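Local coordinates for protein vacuolar aminopeptidase 1 (Saccharomyces cerevisiae, PDB 5JGF) that removes N-terminal amino acids from peptides and proteins in the yeast vacuole, as a zinc-dependent dodecameric aminopeptidase of the M18 family, at residues L35-N40 and K60-R65; G246-G249 and F255-A258; G424-D429 and S465-F470. All blocks are in the same frame, centred on the assembly; numbering follows the deposited sequence.

The three contacts follow one another along the chain, each closing before the next opens. Contact 1 packs the end of helix 25-38 on strand 58-65, and contact 3 joins strand 426-434 to helix 448-468; both strands belong to the same nine-stranded mixed sheet, and the two centres lie about 26 Å apart. Contact 2 is a hairpin outside that sheet. Its centre is about 29 Å from that of contact 1 and about 34 Å from that of contact 3. Contacts 1 and 3 thus each set a helix against the large sheet, the second by a weak bond, whereas contact 2 forms two strands of a small three-stranded sheet that comes shortly before the zinc ligand Asp262 in the sequence.

Contact 1: residues L35-N40 and K60-R65; sequences LLDKHN and KFYTIR
Leu36, on the last turn of helix 25-38, lays its CD1 methyl over one face of the Tyr62 ring, 4.0 Å from the ring centroid, in a CH-pi contact shifted toward the CG end. Leucine suits this buried place because its other neighbours, Ala72 of strand 69-76 and Met271 and Ile275 of helix 261-278, are apolar as well. Asp37 takes the polar end of the same ring. Its OD1 accepts a 2.6 Å hydrogen bond from Tyr62 OH on the syn side of the carboxylate, 35° out of its plane. Tyr62 CG sits between its own backbone N and carbonyl carbon (chi1 76°), which sends the ring out from strand 58-65 to the helix. His39 then leaves the helix; a water donates to His39 O and accepts from Lys60 NZ, the water oxygen 2.8 Å from NZ, and the same ammonium also bonds to Ala278 O. Asn40 is the C-prime residue of a Schellman motif that ends the helix, with Asn40 N bonded to Asp37 O and Phe41 N to Leu36 O; asparagine tolerates the positive phi required. A phenylalanine in place of Tyr62 would probably keep the leucine contact but leave the Asp37 carboxylate without its phenol donor. One tyrosine therefore joins helix to sheet in two ways, apolar through its face and polar through its hydroxyl, the short bond linking an exposed carboxylate to a buried tyrosine.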
loop_
_atom_site.group_PDB
_atom_site.type_symbol
_atom_site.label_atom_id
_atom_site.label_comp_id
_atom_site.label_asym_id
_atom_site.label_seq_id
_atom_site.Cartn_x
_atom_site.Cartn_y
_atom_site.Cartn_z
ATOM N N LEU D 35 5.886 -33.434 -51.632
ATOM C CA LEU D 35 6.250 -34.770 -51.170
ATOM C C LEU D 35 5.153 -35.764 -51.538
ATOM O O LEU D 35 5.432 -36.890 -51.964
ATOM C CB LEU D 35 6.442 -34.760 -49.651
ATOM C CG LEU D 35 6.853 -36.087 -49.005
ATOM C CD1 LEU D 35 8.231 -36.487 -49.518
ATOM C CD2 LEU D 35 6.866 -35.942 -47.484
ATOM N N LEU D 36 3.906 -35.343 -51.361
ATOM C CA LEU D 36 2.763 -36.188 -51.688
ATOM C C LEU D 36 2.704 -36.449 -53.193
ATOM O O LEU D 36 2.404 -37.567 -53.620
ATOM C CB LEU D 36 1.465 -35.529 -51.211
ATOM C CG LEU D 36 1.295 -35.509 -49.688
ATOM C CD1 LEU D 36 0.253 -34.472 -49.295
ATOM C CD2 LEU D 36 0.898 -36.896 -49.198
ATOM N N ASP D 37 2.985 -35.420 -53.993
ATOM C CA ASP D 37 2.982 -35.574 -55.449
ATOM C C ASP D 37 3.992 -36.651 -55.824
ATOM O O ASP D 37 3.697 -37.563 -56.593
ATOM C CB ASP D 37 3.393 -34.277 -56.156
ATOM C CG ASP D 37 2.334 -33.199 -56.088
ATOM O OD1 ASP D 37 1.143 -33.522 -55.896
ATOM O OD2 ASP D 37 2.698 -32.016 -56.252
ATOM N N LYS D 38 5.194 -36.526 -55.272
ATOM C CA LYS D 38 6.266 -37.472 -55.539
ATOM C C LYS D 38 5.887 -38.899 -55.163
ATOM O O LYS D 38 6.355 -39.855 -55.779
ATOM C CB LYS D 38 7.531 -37.053 -54.781
ATOM C CG LYS D 38 8.599 -38.130 -54.737
ATOM C CD LYS D 38 9.900 -37.623 -54.145
ATOM C CE LYS D 38 10.906 -38.760 -54.037
ATOM N NZ LYS D 38 12.309 -38.269 -54.056
ATOM N N HIS D 39 5.039 -39.045 -54.151
ATOM C CA HIS D 39 4.628 -40.370 -53.715
ATOM C C HIS D 39 3.281 -40.799 -54.277
ATOM O O HIS D 39 2.565 -41.617 -53.698
ATOM C CB HIS D 39 4.663 -40.437 -52.190
ATOM C CG HIS D 39 6.053 -40.494 -51.639
ATOM N ND1 HIS D 39 6.745 -41.677 -51.489
ATOM C CD2 HIS D 39 6.914 -39.509 -51.288
ATOM C CE1 HIS D 39 7.970 -41.419 -51.069
ATOM N NE2 HIS D 39 8.099 -40.111 -50.940
ATOM N N ASN D 40 2.951 -40.219 -55.424
ATOM C CA ASN D 40 1.739 -40.542 -56.154
ATOM C C ASN D 40 0.386 -40.279 -55.507
ATOM O O ASN D 40 -0.561 -41.039 -55.714
ATOM C CB ASN D 40 1.822 -41.996 -56.620
ATOM C CG ASN D 40 3.095 -42.274 -57.400
ATOM O OD1 ASN D 40 3.965 -43.025 -56.952
ATOM N ND2 ASN D 40 3.218 -41.655 -58.568
ATOM N N LYS D 60 -5.059 -42.680 -53.487
ATOM C CA LYS D 60 -4.307 -41.759 -52.643
ATOM C C LYS D 60 -4.514 -40.335 -53.144
ATOM O O LYS D 60 -4.214 -40.025 -54.300
ATOM C CB LYS D 60 -2.822 -42.124 -52.681
ATOM C CG LYS D 60 -2.543 -43.533 -52.185
ATOM C CD LYS D 60 -1.101 -43.943 -52.427
ATOM C CE LYS D 60 -0.873 -45.397 -52.030
ATOM N NZ LYS D 60 0.485 -45.861 -52.428
ATOM N N PHE D 61 -5.033 -39.471 -52.274
ATOM C CA PHE D 61 -5.288 -38.087 -52.654
ATOM C C PHE D 61 -4.947 -37.099 -51.544
ATOM O O PHE D 61 -4.573 -37.475 -50.433
ATOM C CB PHE D 61 -6.769 -37.880 -52.996
ATOM C CG PHE D 61 -7.386 -38.995 -53.798
ATOM C CD1 PHE D 61 -7.807 -40.169 -53.180
ATOM C CD2 PHE D 61 -7.562 -38.863 -55.170
ATOM C CE1 PHE D 61 -8.394 -41.194 -53.918
ATOM C CE2 PHE D 61 -8.149 -39.887 -55.917
ATOM C CZ PHE D 61 -8.564 -41.051 -55.288
ATOM N N TYR D 62 -5.081 -35.822 -51.872
ATOM C CA TYR D 62 -4.878 -34.756 -50.905
ATOM C C TYR D 62 -5.478 -33.487 -51.480
ATOM O O TYR D 62 -5.611 -33.349 -52.697
ATOM C CB TYR D 62 -3.391 -34.550 -50.570
ATOM C CG TYR D 62 -2.560 -33.825 -51.609
ATOM C CD1 TYR D 62 -1.999 -34.508 -52.690
ATOM C CD2 TYR D 62 -2.303 -32.459 -51.491
ATOM C CE1 TYR D 62 -1.199 -33.849 -53.620
ATOM C CE2 TYR D 62 -1.507 -31.790 -52.415
ATOM C CZ TYR D 62 -0.956 -32.491 -53.476
ATOM O OH TYR D 62 -0.161 -31.834 -54.381
ATOM N N THR D 63 -5.880 -32.578 -50.599
ATOM C CA THR D 63 -6.447 -31.315 -51.030
ATOM C C THR D 63 -5.883 -30.232 -50.123
ATOM O O THR D 63 -5.325 -30.528 -49.062
ATOM C CB THR D 63 -7.993 -31.321 -50.952
ATOM O OG1 THR D 63 -8.503 -30.124 -51.550
ATOM C CG2 THR D 63 -8.467 -31.405 -49.499
ATOM N N ILE D 64 -6.020 -28.983 -50.545
ATOM C CA ILE D 64 -5.501 -27.870 -49.770
ATOM C C ILE D 64 -6.522 -26.752 -49.716
ATOM O O ILE D 64 -7.228 -26.494 -50.691
ATOM C CB ILE D 64 -4.201 -27.326 -50.400
ATOM C CG1 ILE D 64 -3.152 -28.439 -50.454
ATOM C CG2 ILE D 64 -3.674 -26.138 -49.590
ATOM C CD1 ILE D 64 -1.892 -28.055 -51.202
ATOM N N ARG D 65 -6.610 -26.099 -48.564
ATOM C CA ARG D 65 -7.525 -24.987 -48.394
ATOM C C ARG D 65 -6.719 -23.774 -47.942
ATOM O O ARG D 65 -5.891 -23.881 -47.037
ATOM C CB ARG D 65 -8.587 -25.312 -47.339
ATOM C CG ARG D 65 -9.514 -24.135 -47.035
ATOM C CD ARG D 65 -10.534 -24.483 -45.967
ATOM N NE ARG D 65 -11.443 -25.539 -46.400
ATOM C CZ ARG D 65 -12.402 -26.059 -45.641
ATOM N NH1 ARG D 65 -12.582 -25.621 -44.398
ATOM N NH2 ARG D 65 -13.185 -27.015 -46.124
HETATM O O HOH W 1 2.474 -44.005 -51.968
#

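Contact 2: residues G246-G249 and F255-A258; sequences GTIG and FLFA
Gly249 N gives the shortest bond across this hairpin, 2.7 Å to Phe255 O, although it approaches from above the carbonyl plane rather than within it. Phe255 N returns a bond to Gly249 O, completing one antiparallel hydrogen-bonded pair. The other is Thr247 with Phe257, where Phe257 N reaches Thr247 O at 2.8 Å with an N-H...O angle of 176°. Between them lies the non-hydrogen-bonded pair Ile248 and Leu256, whose side chains share a face; Ile248 CD1 comes 4.1 Å from Leu256 CG. On the reverse face Phe257 CG lies beside its backbone N (chi1 -52°), which places the ring under Gly249, with CE2 3.8 Å from Gly249 CA. Glycine suits this position because a beta carbon would run into that ring. Gly246 is similarly constrained: a side chain there would collide with Ala258 CB. The face bearing Ile248 and Leu256 is packed against Ile16 of helix 7-21, while Thr247 and Phe257 touch Asp131 of a neighbouring subunit. Strand 255-258 is the middle one of a three-stranded antiparallel sheet, bonded through Leu256 and Ala258 to strand 442-445, and helix 261-278, which carries the zinc ligand Asp262, follows it in the chain.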
loop_
_atom_site.group_PDB
_atom_site.type_symbol
_atom_site.label_atom_id
_atom_site.label_comp_id
_atom_site.label_asym_id
_atom_site.label_seq_id
_atom_site.Cartn_x
_atom_site.Cartn_y
_atom_site.Cartn_z
ATOM N N GLY D 246 18.539 -25.195 -37.566
ATOM C CA GLY D 246 18.520 -26.097 -36.427
ATOM C C GLY D 246 19.840 -26.835 -36.292
ATOM O O GLY D 246 20.617 -26.912 -37.247
ATOM N N THR D 247 20.092 -27.389 -35.111
ATOM C CA THR D 247 21.336 -28.097 -34.859
ATOM C C THR D 247 21.169 -29.235 -33.857
ATOM O O THR D 247 20.314 -29.181 -32.971
ATOM C CB THR D 247 22.400 -27.140 -34.275
ATOM O OG1 THR D 247 22.487 -25.960 -35.083
ATOM C CG2 THR D 247 23.763 -27.821 -34.229
ATOM N N ILE D 248 21.985 -30.272 -34.009
ATOM C CA ILE D 248 21.967 -31.377 -33.064
ATOM C C ILE D 248 22.877 -30.875 -31.948
ATOM O O ILE D 248 23.981 -30.404 -32.217
ATOM C CB ILE D 248 22.556 -32.665 -33.685
ATOM C CG1 ILE D 248 21.614 -33.184 -34.773
ATOM C CG2 ILE D 248 22.771 -33.723 -32.609
ATOM C CD1 ILE D 248 20.191 -33.444 -34.285
ATOM N N GLY D 249 22.418 -30.959 -30.703
ATOM C CA GLY D 249 23.221 -30.460 -29.602
ATOM C C GLY D 249 23.327 -31.350 -28.384
ATOM O O GLY D 249 22.773 -32.451 -28.341
ATOM N N PHE D 255 20.233 -33.900 -28.042
ATOM C CA PHE D 255 19.214 -32.911 -28.376
ATOM C C PHE D 255 19.202 -32.384 -29.800
ATOM O O PHE D 255 20.175 -32.506 -30.543
ATOM C CB PHE D 255 19.353 -31.701 -27.445
ATOM C CG PHE D 255 19.236 -32.037 -25.989
ATOM C CD1 PHE D 255 18.017 -32.426 -25.447
ATOM C CD2 PHE D 255 20.351 -31.964 -25.156
ATOM C CE1 PHE D 255 17.908 -32.739 -24.095
ATOM C CE2 PHE D 255 20.250 -32.275 -23.800
ATOM C CZ PHE D 255 19.028 -32.663 -23.271
ATOM N N LEU D 256 18.075 -31.768 -30.146
ATOM C CA LEU D 256 17.872 -31.141 -31.443
ATOM C C LEU D 256 17.304 -29.764 -31.106
ATOM O O LEU D 256 16.261 -29.662 -30.459
ATOM C CB LEU D 256 16.874 -31.942 -32.291
ATOM C CG LEU D 256 16.601 -31.460 -33.728
ATOM C CD1 LEU D 256 16.012 -32.598 -34.547
ATOM C CD2 LEU D 256 15.646 -30.275 -33.720
ATOM N N PHE D 257 18.017 -28.715 -31.510
ATOM C CA PHE D 257 17.587 -27.344 -31.257
ATOM C C PHE D 257 17.094 -26.780 -32.581
ATOM O O PHE D 257 17.791 -26.861 -33.591
ATOM C CB PHE D 257 18.753 -26.478 -30.758
ATOM C CG PHE D 257 19.506 -27.062 -29.588
ATOM C CD1 PHE D 257 18.848 -27.790 -28.602
ATOM C CD2 PHE D 257 20.872 -26.832 -29.447
ATOM C CE1 PHE D 257 19.538 -28.278 -27.492
ATOM C CE2 PHE D 257 21.573 -27.315 -28.339
ATOM C CZ PHE D 257 20.904 -28.038 -27.360
ATOM N N ALA D 258 15.901 -26.204 -32.581
ATOM C CA ALA D 258 15.360 -25.654 -33.814
ATOM C C ALA D 258 14.146 -24.796 -33.543
ATOM O O ALA D 258 13.472 -24.952 -32.524
ATOM C CB ALA D 258 14.980 -26.792 -34.779
#

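Contact 3: residues G424-D429 and S465-F470; sequences GARTID and SVYDEF
Arg426 and Tyr467 both start out from the main chain on the side opposite their own N, and the arginine then bends at chi3 (-81°), which brings guanidinium and phenol together. The contact is a strand-to-helix packing in this M18 aminopeptidase, joining Arg426 on strand 426-434 of the large mixed sheet to Tyr467 on helix 448-468. Arg426 NH2 donates to Tyr467 OH at 3.0 Å, a weak bond because its N-H...O angle is only 130°. The hydroxyl stands at the guanidinium edge and NH2 at the ring edge, with the two planes 81° apart, so they meet edge on rather than stack. Arginine suits this buried place because its several N-H groups can serve different partners: NE makes a salt bridge with Asp382, and NH1 bonds to Asn66 of a neighbouring subunit. Tyrosine suits the helix because two long side chains together bridge backbones whose CA atoms, in Arg426 and Tyr467, are 10.7 Å apart; its ring also packs on Leu388 and Ile339. A water accepts from Arg426 N and bonds weakly to Tyr467 OH. Just beyond, Thr427 OG1 donates to Ala425 O at 3.0 Å from above the carbonyl plane.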
loop_
_atom_site.group_PDB
_atom_site.type_symbol
_atom_site.label_atom_id
_atom_site.label_comp_id
_atom_site.label_asym_id
_atom_site.label_seq_id
_atom_site.Cartn_x
_atom_site.Cartn_y
_atom_site.Cartn_z
ATOM N N GLY D 424 -17.524 -36.623 -33.371
ATOM C CA GLY D 424 -18.188 -37.555 -32.479
ATOM C C GLY D 424 -17.307 -38.785 -32.308
ATOM O O GLY D 424 -17.692 -39.755 -31.658
ATOM N N ALA D 425 -16.113 -38.731 -32.895
ATOM C CA ALA D 425 -15.162 -39.838 -32.833
ATOM C C ALA D 425 -14.225 -39.756 -31.636
ATOM O O ALA D 425 -13.820 -38.670 -31.226
ATOM C CB ALA D 425 -14.335 -39.887 -34.117
ATOM N N ARG D 426 -13.884 -40.915 -31.080
ATOM C CA ARG D 426 -12.962 -40.970 -29.955
ATOM C C ARG D 426 -11.657 -40.337 -30.429
ATOM O O ARG D 426 -11.095 -40.723 -31.460
ATOM C CB ARG D 426 -12.745 -42.420 -29.522
ATOM C CG ARG D 426 -11.684 -42.599 -28.455
ATOM C CD ARG D 426 -11.862 -43.918 -27.723
ATOM N NE ARG D 426 -12.892 -43.842 -26.688
ATOM C CZ ARG D 426 -13.945 -44.650 -26.612
ATOM N NH1 ARG D 426 -14.820 -44.509 -25.628
ATOM N NH2 ARG D 426 -14.133 -45.593 -27.530
ATOM N N THR D 427 -11.184 -39.355 -29.670
ATOM C CA THR D 427 -9.977 -38.622 -30.023
ATOM C C THR D 427 -8.950 -38.702 -28.901
ATOM O O THR D 427 -9.294 -38.593 -27.724
ATOM C CB THR D 427 -10.333 -37.149 -30.301
ATOM O OG1 THR D 427 -11.268 -37.092 -31.387
ATOM C CG2 THR D 427 -9.090 -36.334 -30.640
ATOM N N ILE D 428 -7.691 -38.893 -29.278
ATOM C CA ILE D 428 -6.607 -39.011 -28.316
ATOM C C ILE D 428 -5.570 -37.918 -28.530
ATOM O O ILE D 428 -4.979 -37.814 -29.607
ATOM C CB ILE D 428 -5.918 -40.385 -28.457
ATOM C CG1 ILE D 428 -6.976 -41.488 -28.366
ATOM C CG2 ILE D 428 -4.854 -40.563 -27.374
ATOM C CD1 ILE D 428 -6.618 -42.747 -29.115
ATOM N N ASP D 429 -5.361 -37.093 -27.510
ATOM C CA ASP D 429 -4.369 -36.032 -27.600
ATOM C C ASP D 429 -3.026 -36.576 -27.137
ATOM O O ASP D 429 -2.910 -37.132 -26.046
ATOM C CB ASP D 429 -4.780 -34.833 -26.736
ATOM C CG ASP D 429 -5.677 -33.858 -27.481
ATOM O OD1 ASP D 429 -5.170 -33.132 -28.364
ATOM O OD2 ASP D 429 -6.887 -33.822 -27.187
ATOM N N SER D 465 -6.918 -53.005 -36.169
ATOM C CA SER D 465 -6.868 -54.306 -35.510
ATOM C C SER D 465 -6.966 -54.189 -33.992
ATOM O O SER D 465 -7.591 -55.022 -33.336
ATOM C CB SER D 465 -5.576 -55.038 -35.883
ATOM O OG SER D 465 -5.500 -56.289 -35.223
ATOM N N VAL D 466 -6.344 -53.157 -33.431
ATOM C CA VAL D 466 -6.380 -52.953 -31.987
ATOM C C VAL D 466 -7.746 -52.469 -31.508
ATOM O O VAL D 466 -8.277 -52.973 -30.517
ATOM C CB VAL D 466 -5.306 -51.931 -31.533
ATOM C CG1 VAL D 466 -5.482 -51.610 -30.053
ATOM C CG2 VAL D 466 -3.918 -52.494 -31.780
ATOM N N TYR D 467 -8.318 -51.497 -32.212
ATOM C CA TYR D 467 -9.613 -50.964 -31.815
ATOM C C TYR D 467 -10.694 -52.035 -31.915
ATOM O O TYR D 467 -11.726 -51.941 -31.258
ATOM C CB TYR D 467 -9.973 -49.743 -32.670
ATOM C CG TYR D 467 -11.039 -48.844 -32.066
ATOM C CD1 TYR D 467 -11.136 -48.671 -30.680
ATOM C CD2 TYR D 467 -11.907 -48.120 -32.877
ATOM C CE1 TYR D 467 -12.073 -47.795 -30.124
ATOM C CE2 TYR D 467 -12.844 -47.240 -32.333
ATOM C CZ TYR D 467 -12.920 -47.083 -30.956
ATOM O OH TYR D 467 -13.834 -46.205 -30.419
ATOM N N ASP D 468 -10.453 -53.056 -32.731
ATOM C CA ASP D 468 -11.419 -54.149 -32.871
ATOM C C ASP D 468 -11.572 -54.901 -31.553
ATOM O O ASP D 468 -12.656 -55.399 -31.233
ATOM C CB ASP D 468 -10.979 -55.146 -33.944
ATOM C CG ASP D 468 -11.220 -54.645 -35.352
ATOM O OD1 ASP D 468 -12.084 -53.765 -35.538
ATOM O OD2 ASP D 468 -10.553 -55.154 -36.278
ATOM N N GLU D 469 -10.476 -54.983 -30.799
ATOM C CA GLU D 469 -10.457 -55.677 -29.518
ATOM C C GLU D 469 -11.338 -55.027 -28.456
ATOM O O GLU D 469 -11.653 -55.650 -27.447
ATOM C CB GLU D 469 -9.012 -55.791 -28.990
ATOM C CG GLU D 469 -8.066 -56.611 -29.859
ATOM C CD GLU D 469 -8.614 -58.009 -30.142
ATOM O OE1 GLU D 469 -9.428 -58.512 -29.345
ATOM O OE2 GLU D 469 -8.235 -58.635 -31.149
ATOM N N PHE D 470 -11.723 -53.776 -28.672
ATOM C CA PHE D 470 -12.571 -53.082 -27.718
ATOM C C PHE D 470 -14.042 -53.279 -28.062
ATOM O O PHE D 470 -14.357 -53.468 -29.260
ATOM C CB PHE D 470 -12.240 -51.584 -27.700
ATOM C CG PHE D 470 -10.892 -51.273 -27.121
ATOM C CD1 PHE D 470 -9.731 -51.538 -27.840
ATOM C CD2 PHE D 470 -10.778 -50.738 -25.841
ATOM C CE1 PHE D 470 -8.476 -51.273 -27.294
ATOM C CE2 PHE D 470 -9.520 -50.471 -25.284
ATOM C CZ PHE D 470 -8.371 -50.740 -26.014
HETATM O O HOH W 2 -14.772 -43.558 -32.235
#